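Local coordinates for protein glycerophosphoryl diester phosphodiesterase (Agrobacterium tumefaciens str. C58, PDB 3KS5) that belongs to the glycerophosphoryl diester phosphodiesterase family, folds as a TIM barrel and holds an iron(III) ion at one end of its strands, at residues R4-R9 / L31-F36; D37-A42 / L113-F118. All coordinates share one frame; numbering follows the deposited sequence.

Interaction 1. Residues R4-R9 / L31-F36; sequences RIASHR and LEEVEF. With FE (Fe (III) ion), chain C; ACT (acetate ion), chain E; ACT (acetate ion), chain D.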
# COMPACT_ATOMS: atom_id res chain seq x y z
N ARG A 4 -5.60 -11.19 6.51
CA ARG A 4 -6.21 -9.88 6.34
C ARG A 4 -6.26 -9.53 4.84
O ARG A 4 -5.56 -10.14 4.02
CB ARG A 4 -5.48 -8.83 7.17
CG ARG A 4 -5.56 -9.13 8.72
CD ARG A 4 -4.51 -8.40 9.56
NE ARG A 4 -4.56 -6.94 9.45
CZ ARG A 4 -5.43 -6.14 10.05
NH1 ARG A 4 -6.41 -6.61 10.82
NH2 ARG A 4 -5.36 -4.83 9.85
N ILE A 5 -7.13 -8.57 4.50
CA ILE A 5 -7.37 -8.14 3.13
C ILE A 5 -7.22 -6.64 3.13
O ILE A 5 -7.83 -5.96 3.95
CB ILE A 5 -8.81 -8.45 2.64
CG1 ILE A 5 -9.02 -9.95 2.50
CG2 ILE A 5 -9.09 -7.72 1.30
CD1 ILE A 5 -10.45 -10.33 2.02
N ALA A 6 -6.39 -6.15 2.20
CA ALA A 6 -6.12 -4.72 2.04
C ALA A 6 -6.62 -4.30 0.65
O ALA A 6 -6.26 -4.93 -0.33
CB ALA A 6 -4.62 -4.43 2.20
N SER A 7 -7.41 -3.24 0.57
CA SER A 7 -7.98 -2.84 -0.72
C SER A 7 -6.95 -2.02 -1.48
O SER A 7 -6.67 -0.88 -1.12
CB SER A 7 -9.28 -2.05 -0.53
OG SER A 7 -9.65 -1.34 -1.69
N HIS A 8 -6.39 -2.62 -2.54
CA HIS A 8 -5.35 -1.97 -3.34
C HIS A 8 -5.86 -0.72 -4.04
O HIS A 8 -6.67 -0.80 -4.97
CB HIS A 8 -4.75 -2.99 -4.33
CG HIS A 8 -3.44 -2.58 -4.94
ND1 HIS A 8 -3.17 -2.69 -6.29
CD2 HIS A 8 -2.31 -2.07 -4.37
CE1 HIS A 8 -1.93 -2.26 -6.52
NE2 HIS A 8 -1.40 -1.88 -5.37
N ARG A 9 -5.42 0.44 -3.56
CA ARG A 9 -5.75 1.75 -4.11
C ARG A 9 -7.26 2.08 -4.07
O ARG A 9 -7.75 2.96 -4.79
CB ARG A 9 -5.20 1.89 -5.56
CG ARG A 9 -3.71 1.53 -5.72
CD ARG A 9 -3.24 1.67 -7.19
NE ARG A 9 -1.95 1.01 -7.42
CZ ARG A 9 -1.44 0.66 -8.60
NH1 ARG A 9 -2.09 0.88 -9.73
NH2 ARG A 9 -0.26 0.07 -8.66
N LEU A 31 -13.45 -5.56 5.31
CA LEU A 31 -12.03 -5.96 5.24
C LEU A 31 -11.28 -5.06 6.20
O LEU A 31 -11.89 -4.14 6.77
CB LEU A 31 -11.51 -5.88 3.79
CG LEU A 31 -11.96 -4.63 3.02
CD1 LEU A 31 -11.56 -3.34 3.75
CD2 LEU A 31 -11.46 -4.67 1.56
N GLU A 32 -9.97 -5.26 6.33
CA GLU A 32 -9.22 -4.62 7.41
C GLU A 32 -8.43 -3.40 7.04
O GLU A 32 -8.27 -2.50 7.87
CB GLU A 32 -8.28 -5.64 8.00
CG GLU A 32 -8.99 -6.86 8.59
CD GLU A 32 -9.71 -7.68 7.55
OE1 GLU A 32 -9.08 -7.94 6.49
OE2 GLU A 32 -10.90 -8.03 7.76
N GLU A 33 -7.91 -3.35 5.80
CA GLU A 33 -7.07 -2.23 5.39
C GLU A 33 -7.39 -1.69 4.01
O GLU A 33 -7.96 -2.38 3.18
CB GLU A 33 -5.58 -2.64 5.42
CG GLU A 33 -5.04 -3.07 6.81
CD GLU A 33 -3.64 -3.67 6.76
OE1 GLU A 33 -3.00 -3.61 5.69
OE2 GLU A 33 -3.18 -4.21 7.80
N VAL A 34 -7.09 -0.41 3.83
CA VAL A 34 -6.99 0.19 2.53
C VAL A 34 -5.48 0.54 2.28
O VAL A 34 -4.81 1.15 3.14
CB VAL A 34 -7.87 1.43 2.39
CG1 VAL A 34 -7.48 2.50 3.38
CG2 VAL A 34 -7.80 1.93 0.90
N GLU A 35 -4.98 0.14 1.10
CA GLU A 35 -3.62 0.42 0.65
C GLU A 35 -3.60 1.56 -0.30
O GLU A 35 -4.46 1.66 -1.17
CB GLU A 35 -3.02 -0.80 -0.03
CG GLU A 35 -1.46 -0.75 -0.19
CD GLU A 35 -0.95 -0.04 -1.43
OE1 GLU A 35 -1.74 0.29 -2.37
OE2 GLU A 35 0.28 0.20 -1.45
N PHE A 36 -2.59 2.40 -0.17
CA PHE A 36 -2.45 3.55 -1.02
C PHE A 36 -1.02 4.09 -1.00
O PHE A 36 -0.24 3.76 -0.12
CB PHE A 36 -3.43 4.65 -0.58
CG PHE A 36 -3.27 5.07 0.87
CD1 PHE A 36 -3.89 4.35 1.88
CD2 PHE A 36 -2.53 6.19 1.20
CE1 PHE A 36 -3.72 4.71 3.22
CE2 PHE A 36 -2.36 6.57 2.54
CZ PHE A 36 -2.96 5.83 3.54
FE FE C . 1.40 0.59 -3.53
C ACT E . 1.11 -2.77 -3.21
O ACT E . 0.19 -3.59 -3.42
OXT ACT E . 1.05 -1.61 -3.73
CH3 ACT E . 2.23 -3.24 -2.34
C ACT D . 2.34 -1.22 -6.26
O ACT D . 1.20 -1.52 -6.71
OXT ACT D . 2.52 -0.03 -5.86
CH3 ACT D . 3.39 -2.31 -6.27
O HOH W 1 -1.76 -6.48 8.29
O HOH W 2 -0.78 1.01 -4.60
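Two torsions set the salt bridge between Arg-4 and Glu-33: chi3 of Arg-4, at 59°, folds the guanidinium back over the neighbouring strand, while chi2 of Glu-33, at 171°, keeps its chain extended beyond CG to meet it. NH2 of Arg-4 gives a nearly straight bond to OE2 of Glu-33 (3.1 Å), lying in the guanidinium plane but approaching the carboxylate on its anti side. Water 1 closes a second route between the two, accepting from Arg-4 NE and donating to Glu-33 OE2. CB and CG of Glu-32 cover one face of the same guanidinium. The Glu-32 chain then bends at chi2 (65°), which brings OE1 round to the backbone N of Ile-5 at 2.9 Å; that oxygen also meets Arg-241 in a salt bridge.

Between the strands, Ile-5 O accepts from both Glu-32 N and Glu-33 N. The parallel ladder continues with Ser-7 N to Glu-33 O (2.8 Å) and Glu-35 N to Ser-7 O (3.0 Å), then ends as Arg-9 N reaches Glu-35 O. On the face carrying Ser-7 and Val-34, CG2 of Ile-5 packs against CD2 of Leu-31 at 3.9 Å, under helix 234-246.

At the C-terminal end of strand 4-8, His-8 and Glu-35 point the same way, side by side. Glu-35 OE2 binds the iron at 2.4 Å, and its OE1 takes a bond from water 2, itself a metal ligand. His-8 NE2 donates to OXT of the chain E acetate at 3.0 Å, and that oxygen is itself an iron ligand, while Asp-232 holds ND1 and so steadies the ring. Polar side chains gathered where parallel strands open at the C-terminal end of a TIM barrel mark the usual place of its active site, and here the iron sits there.

Interaction 2. Residues D37-A42 / L113-F118; sequences DLHPTA and LPYEGF. With FE (Fe (III) ion), chain C.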
# COMPACT_ATOMS: atom_id res chain seq x y z
N ASP A 37 -0.74 4.98 -1.94
CA ASP A 37 0.57 5.54 -2.20
C ASP A 37 0.44 7.04 -2.03
O ASP A 37 -0.64 7.57 -2.26
CB ASP A 37 0.98 5.18 -3.63
CG ASP A 37 0.72 3.69 -3.97
OD1 ASP A 37 1.50 2.83 -3.52
OD2 ASP A 37 -0.27 3.36 -4.68
N LEU A 38 1.53 7.72 -1.61
CA LEU A 38 1.53 9.18 -1.43
C LEU A 38 2.71 9.85 -2.09
O LEU A 38 3.79 9.26 -2.16
CB LEU A 38 1.52 9.56 0.07
CG LEU A 38 0.36 9.03 0.92
CD1 LEU A 38 0.68 9.12 2.45
CD2 LEU A 38 -1.00 9.75 0.54
N HIS A 39 2.50 11.08 -2.56
CA HIS A 39 3.54 11.93 -3.17
C HIS A 39 3.29 13.35 -2.73
O HIS A 39 2.14 13.71 -2.50
CB HIS A 39 3.48 11.91 -4.71
CG HIS A 39 3.55 10.54 -5.27
ND1 HIS A 39 4.73 9.98 -5.71
CD2 HIS A 39 2.61 9.58 -5.37
CE1 HIS A 39 4.50 8.73 -6.07
NE2 HIS A 39 3.22 8.47 -5.89
N PRO A 40 4.35 14.16 -2.58
CA PRO A 40 4.18 15.57 -2.26
C PRO A 40 3.97 16.43 -3.49
O PRO A 40 4.44 16.06 -4.57
CB PRO A 40 5.54 15.94 -1.65
CG PRO A 40 6.51 15.10 -2.39
CD PRO A 40 5.78 13.79 -2.67
N THR A 41 3.32 17.58 -3.33
CA THR A 41 3.20 18.57 -4.40
C THR A 41 4.25 19.62 -4.13
O THR A 41 4.74 19.71 -3.01
CB THR A 41 1.85 19.27 -4.42
OG1 THR A 41 1.78 20.20 -3.32
CG2 THR A 41 0.69 18.24 -4.33
N ALA A 42 4.55 20.45 -5.12
CA ALA A 42 5.56 21.50 -4.99
C ALA A 42 5.31 22.54 -3.88
O ALA A 42 6.24 23.27 -3.52
CB ALA A 42 5.74 22.23 -6.32
N LEU A 113 14.42 7.99 -6.77
CA LEU A 113 15.08 8.32 -5.52
C LEU A 113 14.03 8.82 -4.54
O LEU A 113 13.07 9.46 -4.96
CB LEU A 113 16.12 9.40 -5.75
CG LEU A 113 17.25 9.04 -6.72
CD1 LEU A 113 18.14 10.25 -6.96
CD2 LEU A 113 18.07 7.88 -6.16
N PRO A 114 14.20 8.56 -3.23
CA PRO A 114 13.14 8.96 -2.30
C PRO A 114 13.00 10.47 -2.14
O PRO A 114 13.96 11.22 -2.34
CB PRO A 114 13.55 8.31 -0.97
CG PRO A 114 14.98 8.10 -1.07
CD PRO A 114 15.31 7.89 -2.52
N TYR A 115 11.79 10.90 -1.80
CA TYR A 115 11.53 12.30 -1.54
C TYR A 115 12.19 12.68 -0.21
O TYR A 115 11.96 12.03 0.80
CB TYR A 115 10.02 12.59 -1.46
CG TYR A 115 9.21 12.28 -2.71
CD1 TYR A 115 9.36 13.03 -3.87
CD2 TYR A 115 8.27 11.26 -2.71
CE1 TYR A 115 8.60 12.76 -5.02
CE2 TYR A 115 7.51 10.98 -3.84
CZ TYR A 115 7.68 11.74 -5.00
OH TYR A 115 6.90 11.47 -6.11
N GLU A 116 13.00 13.74 -0.22
CA GLU A 116 13.72 14.21 0.96
C GLU A 116 12.75 14.92 1.88
O GLU A 116 12.00 15.75 1.41
CB GLU A 116 14.86 15.15 0.56
CG GLU A 116 15.86 15.46 1.68
CD GLU A 116 17.04 16.36 1.23
OE1 GLU A 116 16.90 17.08 0.21
OE2 GLU A 116 18.10 16.33 1.92
N GLY A 117 12.75 14.56 3.16
CA GLY A 117 11.87 15.19 4.17
C GLY A 117 10.40 14.82 4.16
O GLY A 117 9.60 15.41 4.88
N PHE A 118 10.03 13.79 3.39
CA PHE A 118 8.63 13.45 3.15
C PHE A 118 8.08 12.48 4.18
O PHE A 118 6.94 12.64 4.61
CB PHE A 118 8.50 12.88 1.73
CG PHE A 118 7.09 12.64 1.27
CD1 PHE A 118 6.19 13.70 1.17
CD2 PHE A 118 6.69 11.38 0.88
CE1 PHE A 118 4.88 13.48 0.74
CE2 PHE A 118 5.38 11.15 0.45
CZ PHE A 118 4.48 12.21 0.37
FE FE C . 1.40 0.59 -3.53
O HOH W 2 -0.78 1.01 -4.60
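Just beyond the metal site, where the far end of strand 33-40 leaves the middle of the chain, Pro-40 fits into the corner formed by two aromatic rings offered by the turn ahead of helix 118-128. Its CD sits over the centre of the Tyr-115 ring, 3.4 Å from the centroid and 8° off the normal. The same carbon lies over a face of Phe-118, 3.7 Å from that centroid but shifted toward the rim. These are two CH-pi contacts made by one methylene. CB of Pro-40 adds a contact to Phe-118 CE1 at 3.5 Å.

Tyr-115 and Phe-118 are the first and last residues of a type II beta turn, which brings their rings to the same proline, with Gly-117 at its third position and at the N-cap of the helix. This is a beta-alpha connection of the TIM barrel, leading from strand 101-106 into helix 118-128. Phe-118, the first residue of that helix, has CG anti to its backbone nitrogen (chi1 -173°), which carries CZ to CB of Leu-38 at 4.0 Å; Ile-46 of the adjoining strand touches it.

One polar bond joins the two segments: OH of Tyr-115 meets ND1 of His-39 at 2.7 Å, nearly straight and at the edge of the imidazole, in its plane. The ring planes stand at 87°, rim to rim. His-39 NE2 is bonded to the backbone O of His-50, so both ring nitrogens are engaged. Two residues back on the strand, Asp-37 OD1 binds the iron at 2.2 Å, and OD2 accepts from water 2.

How the interactions relate
Strand 33-40 serves both contacts in turn. Its first half pairs with strand 4-8 inside the barrel, a buried interface of backbone ladder and charged ends; its second half lies farther from the middle, and there interaction 2 relies on proline and aromatic faces with a single polar bond. Interaction 1 lies nearer the middle of the chain, interaction 2 farther toward the periphery though still largely buried, their centres about 22 Å apart. The iron is where they join: Glu-35 from 31-36 and Asp-37 from 37-42 both bind it, together with Glu-105, and water 2 links their carboxylates to Arg-9, whose direct ion pair with Asp-37 is long and weak.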